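Local structure of acetylxylan esterase / glucomannan deacetylase (Cellvibrio japonicus, 2W9X) at residues K26-H31 with T59-Q64; V55-A60 with V109-L114; L68-D73 with G122-F127; Q74-L79 with P86-K91. The protein removes acetyl groups from plant cell-wall polysaccharides, hydrolysing acetylated glucomannan with a large preference over acetylated xylan. All blocks are in the same frame, centred on the assembly; numbering follows the deposited sequence.

Contact 1 of 4, residues K26-H31 with T59-Q64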
# COMPACT_ATOMS: atom_id res chain seq x y z
N LYS B 26 -32.47 33.21 -18.40
CA LYS B 26 -32.24 31.77 -18.75
C LYS B 26 -31.00 31.17 -18.06
O LYS B 26 -29.87 31.56 -18.39
CB LYS B 26 -32.15 31.62 -20.28
CG LYS B 26 -32.09 30.18 -20.81
CD LYS B 26 -30.65 29.70 -21.05
CE LYS B 26 -30.59 28.54 -22.05
NZ LYS B 26 -31.00 28.98 -23.42
N PRO B 27 -31.19 30.22 -17.12
CA PRO B 27 -30.06 29.46 -16.58
C PRO B 27 -29.64 28.30 -17.48
O PRO B 27 -30.49 27.64 -18.08
CB PRO B 27 -30.59 28.95 -15.24
CG PRO B 27 -32.05 28.81 -15.44
CD PRO B 27 -32.47 29.80 -16.50
N LEU B 28 -28.33 28.05 -17.58
CA LEU B 28 -27.78 26.94 -18.36
C LEU B 28 -27.69 25.65 -17.54
O LEU B 28 -27.61 25.70 -16.31
CB LEU B 28 -26.37 27.31 -18.87
CG LEU B 28 -26.22 28.14 -20.14
CD1 LEU B 28 -24.80 28.68 -20.25
CD2 LEU B 28 -26.59 27.32 -21.38
N PRO B 29 -27.73 24.48 -18.22
CA PRO B 29 -27.34 23.23 -17.54
C PRO B 29 -25.91 23.30 -17.03
O PRO B 29 -25.02 23.81 -17.73
CB PRO B 29 -27.46 22.16 -18.63
CG PRO B 29 -27.60 22.90 -19.92
CD PRO B 29 -28.20 24.23 -19.60
N LEU B 30 -25.69 22.80 -15.82
CA LEU B 30 -24.40 22.88 -15.18
C LEU B 30 -24.01 21.55 -14.54
O LEU B 30 -24.87 20.66 -14.37
CB LEU B 30 -24.37 24.04 -14.16
CG LEU B 30 -24.52 23.92 -12.64
CD1 LEU B 30 -24.74 25.31 -12.08
CD2 LEU B 30 -25.64 23.00 -12.20
N HIS B 31 -22.73 21.42 -14.23
CA HIS B 31 -22.14 20.27 -13.56
C HIS B 31 -21.50 20.77 -12.26
O HIS B 31 -20.86 21.82 -12.25
CB HIS B 31 -21.08 19.63 -14.46
CG HIS B 31 -20.22 18.62 -13.77
ND1 HIS B 31 -20.64 17.33 -13.50
CD2 HIS B 31 -18.95 18.70 -13.29
CE1 HIS B 31 -19.67 16.67 -12.89
NE2 HIS B 31 -18.64 17.48 -12.75
N THR B 59 -19.95 24.79 -16.91
CA THR B 59 -20.95 24.87 -17.98
C THR B 59 -20.31 25.02 -19.37
O THR B 59 -19.11 25.30 -19.49
CB THR B 59 -22.01 25.97 -17.73
OG1 THR B 59 -23.14 25.72 -18.56
CG2 THR B 59 -21.48 27.37 -18.01
N ALA B 60 -21.13 24.83 -20.41
CA ALA B 60 -20.67 24.87 -21.80
C ALA B 60 -21.81 25.35 -22.69
O ALA B 60 -22.96 24.92 -22.53
CB ALA B 60 -20.18 23.49 -22.25
N PHE B 61 -21.48 26.23 -23.64
CA PHE B 61 -22.49 26.82 -24.53
C PHE B 61 -21.90 27.45 -25.78
O PHE B 61 -20.75 27.89 -25.79
CB PHE B 61 -23.33 27.86 -23.77
CG PHE B 61 -22.55 29.08 -23.37
CD1 PHE B 61 -21.67 29.04 -22.28
CD2 PHE B 61 -22.68 30.27 -24.08
CE1 PHE B 61 -20.95 30.17 -21.91
CE2 PHE B 61 -21.96 31.40 -23.72
CZ PHE B 61 -21.09 31.35 -22.63
N LYS B 62 -22.71 27.50 -26.84
CA LYS B 62 -22.43 28.32 -28.01
C LYS B 62 -23.16 29.64 -27.82
O LYS B 62 -24.38 29.66 -27.64
CB LYS B 62 -22.90 27.63 -29.29
N GLY B 63 -22.41 30.74 -27.84
CA GLY B 63 -22.96 32.08 -27.62
C GLY B 63 -21.87 33.04 -27.18
O GLY B 63 -20.70 32.65 -27.05
N GLN B 64 -22.24 34.29 -26.94
CA GLN B 64 -21.26 35.34 -26.62
C GLN B 64 -21.49 36.12 -25.32
O GLN B 64 -20.79 37.11 -25.06
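L28 and P29, in the irregular run that leads into strand 31-33, lie beside T59 and F61 in the second half of strand 56-62, in the N-terminal beta domain. One polar tie joins them: the hydroxyl of T59 donates to the backbone carbonyl of P29, with OG1 2.8 Å from O. The C=O...donor angle is 158°, and OG1 sits tilted a little from the carbonyl plane. T59 carries OG1 anti to its own backbone N (chi1 -162°), which brings the hydroxyl over to the incoming chain; its methyl CG2 packs on F127 instead. A side-chain hydroxyl thus grips a loop carbonyl, while the backbone N and O of T59 stay committed to V109 in the neighbouring strand.

The rest is van der Waals packing centred on L28. L28 crosses the side chains of both T59 and F61 at about a right angle. Its CB passes 3.6 Å from T59 OG1, and CD1 meets the ring at its CG-CD1 bond, 3.7 Å from F61 CD1 and 3.9 Å from F61 CG. Both methyls approach from one side, CD1 against CB, CG and CD1 of F61 and CD2 against CB alone. The ring of F61 also meets that of H107, and P135 packs on both L28 and P29. L28 is further held by a backbone bond to F127 in the other sheet. H31, two residues beyond P29, then pairs with E58: an N-terminal chain lying across the rim of a beta-sandwich before it joins one of the sheets as a strand.

Contact 2 of 4, residues V55-A60 with V109-L114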
# COMPACT_ATOMS: atom_id res chain seq x y z
N VAL B 55 -15.04 23.42 -3.95
CA VAL B 55 -16.26 23.24 -4.72
C VAL B 55 -16.10 23.92 -6.09
O VAL B 55 -15.39 24.92 -6.22
CB VAL B 55 -17.50 23.79 -3.92
CG1 VAL B 55 -18.68 24.02 -4.81
CG2 VAL B 55 -17.86 22.83 -2.79
N TYR B 56 -16.72 23.34 -7.12
CA TYR B 56 -16.70 23.94 -8.47
C TYR B 56 -17.98 23.71 -9.27
O TYR B 56 -18.73 22.76 -9.03
CB TYR B 56 -15.47 23.48 -9.28
CG TYR B 56 -15.34 21.99 -9.49
CD1 TYR B 56 -15.88 21.38 -10.63
CD2 TYR B 56 -14.65 21.19 -8.57
CE1 TYR B 56 -15.76 20.00 -10.83
CE2 TYR B 56 -14.52 19.81 -8.76
CZ TYR B 56 -15.07 19.23 -9.90
OH TYR B 56 -14.94 17.87 -10.11
N PHE B 57 -18.21 24.61 -10.22
CA PHE B 57 -19.36 24.57 -11.13
C PHE B 57 -18.88 24.75 -12.57
O PHE B 57 -18.06 25.65 -12.85
CB PHE B 57 -20.37 25.67 -10.79
CG PHE B 57 -20.83 25.65 -9.35
CD1 PHE B 57 -21.98 24.94 -8.98
CD2 PHE B 57 -20.13 26.35 -8.37
CE1 PHE B 57 -22.40 24.91 -7.66
CE2 PHE B 57 -20.55 26.33 -7.04
CZ PHE B 57 -21.69 25.61 -6.69
N GLU B 58 -19.37 23.90 -13.48
CA GLU B 58 -18.97 23.95 -14.88
C GLU B 58 -20.16 24.08 -15.80
O GLU B 58 -21.25 23.57 -15.50
CB GLU B 58 -18.16 22.71 -15.27
CG GLU B 58 -16.75 22.69 -14.70
CD GLU B 58 -16.07 21.36 -14.88
OE1 GLU B 58 -15.04 21.33 -15.58
OE2 GLU B 58 -16.55 20.34 -14.33
N THR B 59 -19.95 24.79 -16.91
CA THR B 59 -20.95 24.87 -17.98
C THR B 59 -20.31 25.02 -19.37
O THR B 59 -19.11 25.30 -19.49
CB THR B 59 -22.01 25.97 -17.73
OG1 THR B 59 -23.14 25.72 -18.56
CG2 THR B 59 -21.48 27.37 -18.01
N ALA B 60 -21.13 24.83 -20.41
CA ALA B 60 -20.67 24.87 -21.80
C ALA B 60 -21.81 25.35 -22.69
O ALA B 60 -22.96 24.92 -22.53
CB ALA B 60 -20.18 23.49 -22.25
N VAL B 109 -16.79 26.91 -19.36
CA VAL B 109 -16.57 27.80 -18.21
C VAL B 109 -16.57 27.03 -16.88
O VAL B 109 -17.52 26.30 -16.58
CB VAL B 109 -17.61 28.94 -18.15
CG1 VAL B 109 -17.38 29.82 -16.93
CG2 VAL B 109 -17.56 29.79 -19.42
N ARG B 110 -15.51 27.21 -16.09
CA ARG B 110 -15.33 26.55 -14.79
C ARG B 110 -15.12 27.59 -13.69
O ARG B 110 -14.18 28.39 -13.76
CB ARG B 110 -14.13 25.60 -14.87
CG ARG B 110 -13.87 24.76 -13.61
CD ARG B 110 -12.72 23.80 -13.85
NE ARG B 110 -12.38 23.03 -12.66
CZ ARG B 110 -12.64 21.73 -12.49
NH1 ARG B 110 -13.25 21.03 -13.43
NH2 ARG B 110 -12.27 21.14 -11.36
N LEU B 111 -16.00 27.58 -12.69
CA LEU B 111 -15.88 28.46 -11.53
C LEU B 111 -15.39 27.62 -10.35
O LEU B 111 -15.96 26.55 -10.08
CB LEU B 111 -17.23 29.11 -11.20
CG LEU B 111 -17.43 29.81 -9.85
CD1 LEU B 111 -16.79 31.20 -9.83
CD2 LEU B 111 -18.92 29.89 -9.48
N GLU B 112 -14.35 28.09 -9.64
CA GLU B 112 -13.79 27.34 -8.50
C GLU B 112 -13.70 28.16 -7.22
O GLU B 112 -13.19 29.27 -7.22
CB GLU B 112 -12.39 26.78 -8.84
CG GLU B 112 -12.35 25.82 -10.03
CD GLU B 112 -10.95 25.39 -10.43
OE1 GLU B 112 -9.94 26.03 -10.04
OE2 GLU B 112 -10.86 24.38 -11.15
N LYS B 113 -14.17 27.58 -6.12
CA LYS B 113 -13.93 28.11 -4.77
C LYS B 113 -12.46 27.86 -4.38
O LYS B 113 -11.92 26.77 -4.59
CB LYS B 113 -14.90 27.45 -3.79
CG LYS B 113 -14.71 27.76 -2.31
CD LYS B 113 -15.31 26.60 -1.51
CE LYS B 113 -16.03 27.05 -0.26
NZ LYS B 113 -15.13 27.33 0.87
N LEU B 114 -11.83 28.89 -3.81
CA LEU B 114 -10.41 28.84 -3.44
C LEU B 114 -10.23 28.74 -1.94
O LEU B 114 -9.34 28.06 -1.46
CB LEU B 114 -9.71 30.12 -3.93
CG LEU B 114 -9.15 30.23 -5.34
CD1 LEU B 114 -9.87 29.40 -6.36
CD2 LEU B 114 -8.99 31.68 -5.78
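F57 and L111 face each other in a hydrogen-bonded antiparallel pair, and T59 and V109 form the next; their side chains make the densely packed face. F57 CD2 touches L111 CD2 at 3.9 Å, side by side, and both residues press on F124 of the opposing sheet, while T59 and V109 lean on F127. Straight backbone bonds such as L111 N to F57 O, 2.8 Å at 173°, hold the register.

The strands are central to one sheet of the N-terminal beta-sandwich, whose clan is that of the galactose-binding-like domains. Their other face is polar, and only R110 on it is partly exposed. R110 stretches out from CG to NE, its CG anti to the backbone N (chi1 -176°), and lays its guanidinium flat on the Y56 ring: NH2 stands 3.4 Å above the ring centre, and CZ is 4.0 Å from the centroid, a cation-pi stack. NH1 forms a salt bridge to E58 OE1 at 2.8 Å, weak and bent as a hydrogen bond, the carboxylate almost square to the guanidinium. Within its own strand, NE bonds the anti lone pair of E112 OE2, which lies near the guanidinium plane. Two carboxylates therefore probably offset this charge. The far ends reach beyond these strands: Y56 OH bonds D191, R110 NH2 bonds Y192 OH, E58 pairs with R141, and E112 OE2 also meets K186 while OE1 meets R78.

Contact 3 of 4, residues L68-D73 with G122-F127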
# COMPACT_ATOMS: atom_id res chain seq x y z
N LEU B 68 -22.88 35.25 -14.08
CA LEU B 68 -22.86 34.42 -12.91
C LEU B 68 -23.64 35.14 -11.81
O LEU B 68 -23.33 36.29 -11.49
CB LEU B 68 -21.42 34.16 -12.46
CG LEU B 68 -20.57 33.06 -13.10
CD1 LEU B 68 -20.24 33.32 -14.56
CD2 LEU B 68 -19.28 32.95 -12.30
N LYS B 69 -24.65 34.48 -11.27
CA LYS B 69 -25.40 35.02 -10.14
C LYS B 69 -24.81 34.47 -8.85
O LYS B 69 -24.79 33.25 -8.64
CB LYS B 69 -26.88 34.64 -10.22
CG LYS B 69 -27.67 35.31 -11.32
CD LYS B 69 -29.15 35.03 -11.14
CE LYS B 69 -29.85 36.08 -10.26
NZ LYS B 69 -30.27 37.29 -11.03
N PHE B 70 -24.35 35.37 -8.00
CA PHE B 70 -23.72 35.01 -6.72
C PHE B 70 -24.59 35.40 -5.54
O PHE B 70 -25.33 36.38 -5.60
CB PHE B 70 -22.40 35.76 -6.56
CG PHE B 70 -21.25 35.17 -7.32
CD1 PHE B 70 -20.62 34.01 -6.87
CD2 PHE B 70 -20.73 35.83 -8.43
CE1 PHE B 70 -19.53 33.49 -7.56
CE2 PHE B 70 -19.64 35.32 -9.13
CZ PHE B 70 -19.04 34.15 -8.70
N ASP B 71 -24.49 34.64 -4.46
CA ASP B 71 -24.85 35.11 -3.11
C ASP B 71 -23.78 34.59 -2.17
O ASP B 71 -23.99 33.61 -1.42
CB ASP B 71 -26.25 34.66 -2.68
CG ASP B 71 -26.74 35.39 -1.42
OD1 ASP B 71 -26.19 36.45 -1.07
OD2 ASP B 71 -27.69 34.90 -0.78
N ASP B 72 -22.60 35.21 -2.23
CA ASP B 72 -21.43 34.74 -1.51
C ASP B 72 -20.45 35.88 -1.20
O ASP B 72 -19.70 36.33 -2.08
CB ASP B 72 -20.75 33.64 -2.34
CG ASP B 72 -19.70 32.86 -1.55
OD1 ASP B 72 -19.13 33.39 -0.57
OD2 ASP B 72 -19.45 31.69 -1.92
N ASP B 73 -20.46 36.34 0.05
CA ASP B 73 -19.47 37.30 0.53
C ASP B 73 -18.43 36.63 1.45
O ASP B 73 -17.77 37.30 2.24
CB ASP B 73 -20.15 38.48 1.26
CG ASP B 73 -20.77 38.08 2.60
OD1 ASP B 73 -20.91 36.87 2.87
OD2 ASP B 73 -21.12 38.99 3.39
N GLY B 122 -21.67 29.66 1.55
CA GLY B 122 -21.87 30.59 0.44
C GLY B 122 -22.86 30.02 -0.55
O GLY B 122 -23.08 28.81 -0.58
N ARG B 123 -23.47 30.88 -1.37
CA ARG B 123 -24.39 30.41 -2.39
C ARG B 123 -24.01 30.86 -3.80
O ARG B 123 -23.62 32.01 -4.02
CB ARG B 123 -25.83 30.83 -2.07
CG ARG B 123 -26.22 30.71 -0.59
CD ARG B 123 -27.72 30.59 -0.38
NE ARG B 123 -28.43 31.85 -0.61
CZ ARG B 123 -28.97 32.21 -1.77
NH1 ARG B 123 -28.85 31.41 -2.82
NH2 ARG B 123 -29.62 33.37 -1.90
N PHE B 124 -24.12 29.93 -4.74
CA PHE B 124 -24.04 30.22 -6.17
C PHE B 124 -25.43 30.01 -6.76
O PHE B 124 -26.07 28.99 -6.49
CB PHE B 124 -23.01 29.32 -6.85
CG PHE B 124 -22.87 29.53 -8.33
CD1 PHE B 124 -22.53 30.78 -8.85
CD2 PHE B 124 -23.04 28.47 -9.21
CE1 PHE B 124 -22.39 30.97 -10.22
CE2 PHE B 124 -22.88 28.64 -10.59
CZ PHE B 124 -22.55 29.89 -11.09
N LEU B 125 -25.87 30.97 -7.56
CA LEU B 125 -27.22 30.96 -8.14
C LEU B 125 -27.28 30.65 -9.64
O LEU B 125 -28.33 30.80 -10.26
CB LEU B 125 -27.94 32.28 -7.84
CG LEU B 125 -28.24 32.65 -6.38
CD1 LEU B 125 -29.10 33.90 -6.30
CD2 LEU B 125 -28.94 31.51 -5.71
N GLY B 126 -26.15 30.23 -10.23
CA GLY B 126 -26.17 29.73 -11.61
C GLY B 126 -25.52 30.56 -12.71
O GLY B 126 -25.10 31.71 -12.49
N PHE B 127 -25.44 29.94 -13.89
CA PHE B 127 -24.92 30.54 -15.12
C PHE B 127 -26.07 30.98 -16.03
O PHE B 127 -26.80 30.13 -16.57
CB PHE B 127 -24.07 29.52 -15.89
CG PHE B 127 -22.85 29.04 -15.15
CD1 PHE B 127 -21.69 29.82 -15.10
CD2 PHE B 127 -22.83 27.78 -14.55
CE1 PHE B 127 -20.56 29.37 -14.42
CE2 PHE B 127 -21.70 27.33 -13.88
CZ PHE B 127 -20.56 28.12 -13.82
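The F124 ring has L68 CG and F70 CD1 at its edge, 4.0 Å from CE1 and 4.2 Å from CD1 respectively, while the backbone N of G126 stands over the centre of one face. F124 CZ in turn lies over the centre of one F127 face, 3.7 Å above its plane. L68, alongside F127, brings CD1 to 3.8 Å from F127 CD1. The F70 and F124 rings meet obliquely. On the other face of the strands, the R123 guanidinium has D71 CB over its centre. The carboxylate is turned 80° to it, and OD2 forms a salt bridge with NH2 at 2.7 Å; the arginine chain bends at chi3 (-73°), which turns NE back toward D71, and the two side chains cross.

These are antiparallel neighbours inside a five-stranded sheet, and a beta bulge interrupts their register: K69 O accepts from L125 N at 2.7 Å, while K69 N donates to G126 O at 3.1 Å. G126 takes up the bulge with a positive phi of 110°. Beyond it D71 and R123 exchange a pair of backbone bonds. The side-chain end of K69 pairs with D96, and D72 OD1 accepts from Q74 and N75.

The chemistry is divided by face: phenyl rings and leucine packed against L111 and V109 of the opposing sheet imply cohesion by apolar burial, whereas the partly exposed D71-R123 pair adds an electrostatic cross-strand tie that solvent probably weakens.

Contact 4 of 4, residues Q74-L79 with P86-K91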
# COMPACT_ATOMS: atom_id res chain seq x y z
N GLN B 74 -18.30 35.31 1.32
CA GLN B 74 -17.44 34.53 2.21
C GLN B 74 -16.19 34.01 1.51
O GLN B 74 -15.17 33.82 2.14
CB GLN B 74 -18.21 33.35 2.79
CG GLN B 74 -19.34 33.74 3.75
CD GLN B 74 -18.82 34.43 4.98
OE1 GLN B 74 -17.97 33.90 5.69
NE2 GLN B 74 -19.32 35.63 5.24
N ASN B 75 -16.29 33.78 0.20
CA ASN B 75 -15.22 33.13 -0.56
C ASN B 75 -14.52 34.01 -1.59
O ASN B 75 -15.08 34.97 -2.10
CB ASN B 75 -15.78 31.90 -1.28
CG ASN B 75 -16.19 30.82 -0.32
OD1 ASN B 75 -17.39 30.55 -0.14
ND2 ASN B 75 -15.20 30.21 0.32
N ILE B 76 -13.27 33.65 -1.88
CA ILE B 76 -12.61 34.08 -3.11
C ILE B 76 -12.78 32.92 -4.09
O ILE B 76 -12.71 31.75 -3.70
CB ILE B 76 -11.09 34.40 -2.90
CG1 ILE B 76 -10.87 35.32 -1.70
CG2 ILE B 76 -10.49 35.01 -4.18
CD1 ILE B 76 -9.38 35.57 -1.34
N PHE B 77 -13.02 33.26 -5.36
CA PHE B 77 -13.19 32.29 -6.43
C PHE B 77 -12.21 32.61 -7.53
O PHE B 77 -11.77 33.74 -7.67
CB PHE B 77 -14.59 32.41 -7.07
CG PHE B 77 -15.73 32.08 -6.15
CD1 PHE B 77 -16.25 30.79 -6.10
CD2 PHE B 77 -16.30 33.07 -5.36
CE1 PHE B 77 -17.32 30.48 -5.26
CE2 PHE B 77 -17.37 32.78 -4.52
CZ PHE B 77 -17.88 31.48 -4.47
N ARG B 78 -11.91 31.61 -8.35
CA ARG B 78 -11.41 31.90 -9.68
C ARG B 78 -12.35 31.39 -10.77
O ARG B 78 -13.06 30.38 -10.59
CB ARG B 78 -9.95 31.45 -9.87
CG ARG B 78 -9.73 29.96 -9.93
CD ARG B 78 -8.25 29.60 -9.84
NE ARG B 78 -8.10 28.16 -10.07
CZ ARG B 78 -6.96 27.50 -10.08
NH1 ARG B 78 -6.97 26.20 -10.33
NH2 ARG B 78 -5.81 28.12 -9.83
N LEU B 79 -12.38 32.12 -11.88
CA LEU B 79 -13.21 31.79 -13.02
C LEU B 79 -12.33 31.44 -14.21
O LEU B 79 -11.48 32.23 -14.61
CB LEU B 79 -14.15 32.96 -13.36
CG LEU B 79 -15.13 32.86 -14.53
CD1 LEU B 79 -16.17 31.79 -14.26
CD2 LEU B 79 -15.81 34.20 -14.75
N PRO B 86 -6.96 32.15 -15.22
CA PRO B 86 -8.07 32.33 -14.28
C PRO B 86 -8.23 33.79 -13.85
O PRO B 86 -7.24 34.50 -13.66
CB PRO B 86 -7.65 31.48 -13.07
CG PRO B 86 -6.58 30.58 -13.57
CD PRO B 86 -5.86 31.38 -14.61
N VAL B 87 -9.47 34.23 -13.71
CA VAL B 87 -9.75 35.57 -13.21
C VAL B 87 -10.30 35.48 -11.78
O VAL B 87 -11.21 34.69 -11.49
CB VAL B 87 -10.61 36.43 -14.23
CG1 VAL B 87 -11.87 35.70 -14.63
CG2 VAL B 87 -10.93 37.82 -13.70
N VAL B 88 -9.71 36.27 -10.88
CA VAL B 88 -10.08 36.28 -9.45
C VAL B 88 -11.42 37.00 -9.20
O VAL B 88 -11.62 38.14 -9.65
CB VAL B 88 -8.96 36.91 -8.58
CG1 VAL B 88 -9.39 37.03 -7.12
CG2 VAL B 88 -7.69 36.09 -8.66
N ILE B 89 -12.32 36.33 -8.48
CA ILE B 89 -13.56 36.94 -8.00
C ILE B 89 -13.61 36.86 -6.48
O ILE B 89 -13.78 35.79 -5.89
CB ILE B 89 -14.80 36.30 -8.65
CG1 ILE B 89 -14.68 36.34 -10.18
CG2 ILE B 89 -16.06 37.03 -8.21
CD1 ILE B 89 -15.57 35.33 -10.90
N ASN B 90 -13.45 38.02 -5.84
CA ASN B 90 -13.21 38.12 -4.41
C ASN B 90 -14.44 38.56 -3.62
O ASN B 90 -14.83 39.73 -3.68
CB ASN B 90 -12.04 39.10 -4.19
CG ASN B 90 -11.56 39.14 -2.76
OD1 ASN B 90 -12.35 39.22 -1.82
ND2 ASN B 90 -10.24 39.09 -2.59
N LYS B 91 -15.04 37.64 -2.86
CA LYS B 91 -16.26 37.93 -2.09
C LYS B 91 -17.27 38.79 -2.89
O LYS B 91 -17.58 39.92 -2.49
CB LYS B 91 -15.93 38.61 -0.77
CG LYS B 91 -15.09 37.78 0.15
CD LYS B 91 -14.82 38.52 1.44
CE LYS B 91 -14.18 37.59 2.44
NZ LYS B 91 -14.03 38.22 3.77
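F77 and I89 exchange two backbone hydrogen bonds, with F77 N 2.7 Å from I89 O and I89 N 2.8 Å from F77 O. L79 and V87 do the same one step closer to the turn. At the other end K91 N donates to N75 O, 2.8 Å away but bent to 139°, where K91, with positive phi, interrupts strand 87-93. Between these bonds, CA-H...O contacts fill in the ladder, such as R78 CA to V87 O.

These bonds close a beta hairpin, strands 76-81 and 87-93, which extends the sheet beyond strand 108-113; the short segments diverge from exact antiparallel, at 152°.

Apolar contacts divide between its faces. On the inward one the I89 side chain crosses L79, its CD1 touching L79 CB at 3.7 Å; V87 CG1 approaches the same CB at 3.8 Å. F70 and L68 of the other sheet pack against F77, I89 and L79. On the opposite face I76 CG2 meets V88 CG1 at 3.7 Å, although V88 itself is exposed.

Mixed contacts occur on both. The F77 ring takes I89 O at its edge, in the ring plane, with CD2 3.7 Å from the oxygen. On the other face N90 runs alongside I76 with ND2 3.8 Å from CD1, an amide beside an aliphatic chain. R78, whose CG sits between backbone N and carbonyl carbon (chi1 70°), runs its aliphatic part beside P86, while NE goes on to a salt bridge with E112. At the open end the K91 chain is extended, its CG close to N75 O and its CE near Q74 O.

Contacts 1, 2 and 4 belong to one sheet of the sandwich and contact 3 to the other. Contacts 1 and 2 share strand 56-62, and contact 4 carries that sheet on past strand 108-113. Contacts 2 and 3 meet face to face between the sheets: their phenylalanines and L111 interlock to form the buried core, and F127 and F124 also reach L30 of contact 1. Contact 1 is buried too, but joins irregular chain to strand by one hydroxyl bond and leucine packing. Contact 4 is the most exposed, with five of its touching residues at the surface. Charge clusters on the faces turned from the core, densest in contact 2, whose E112 meets R78 of contact 4.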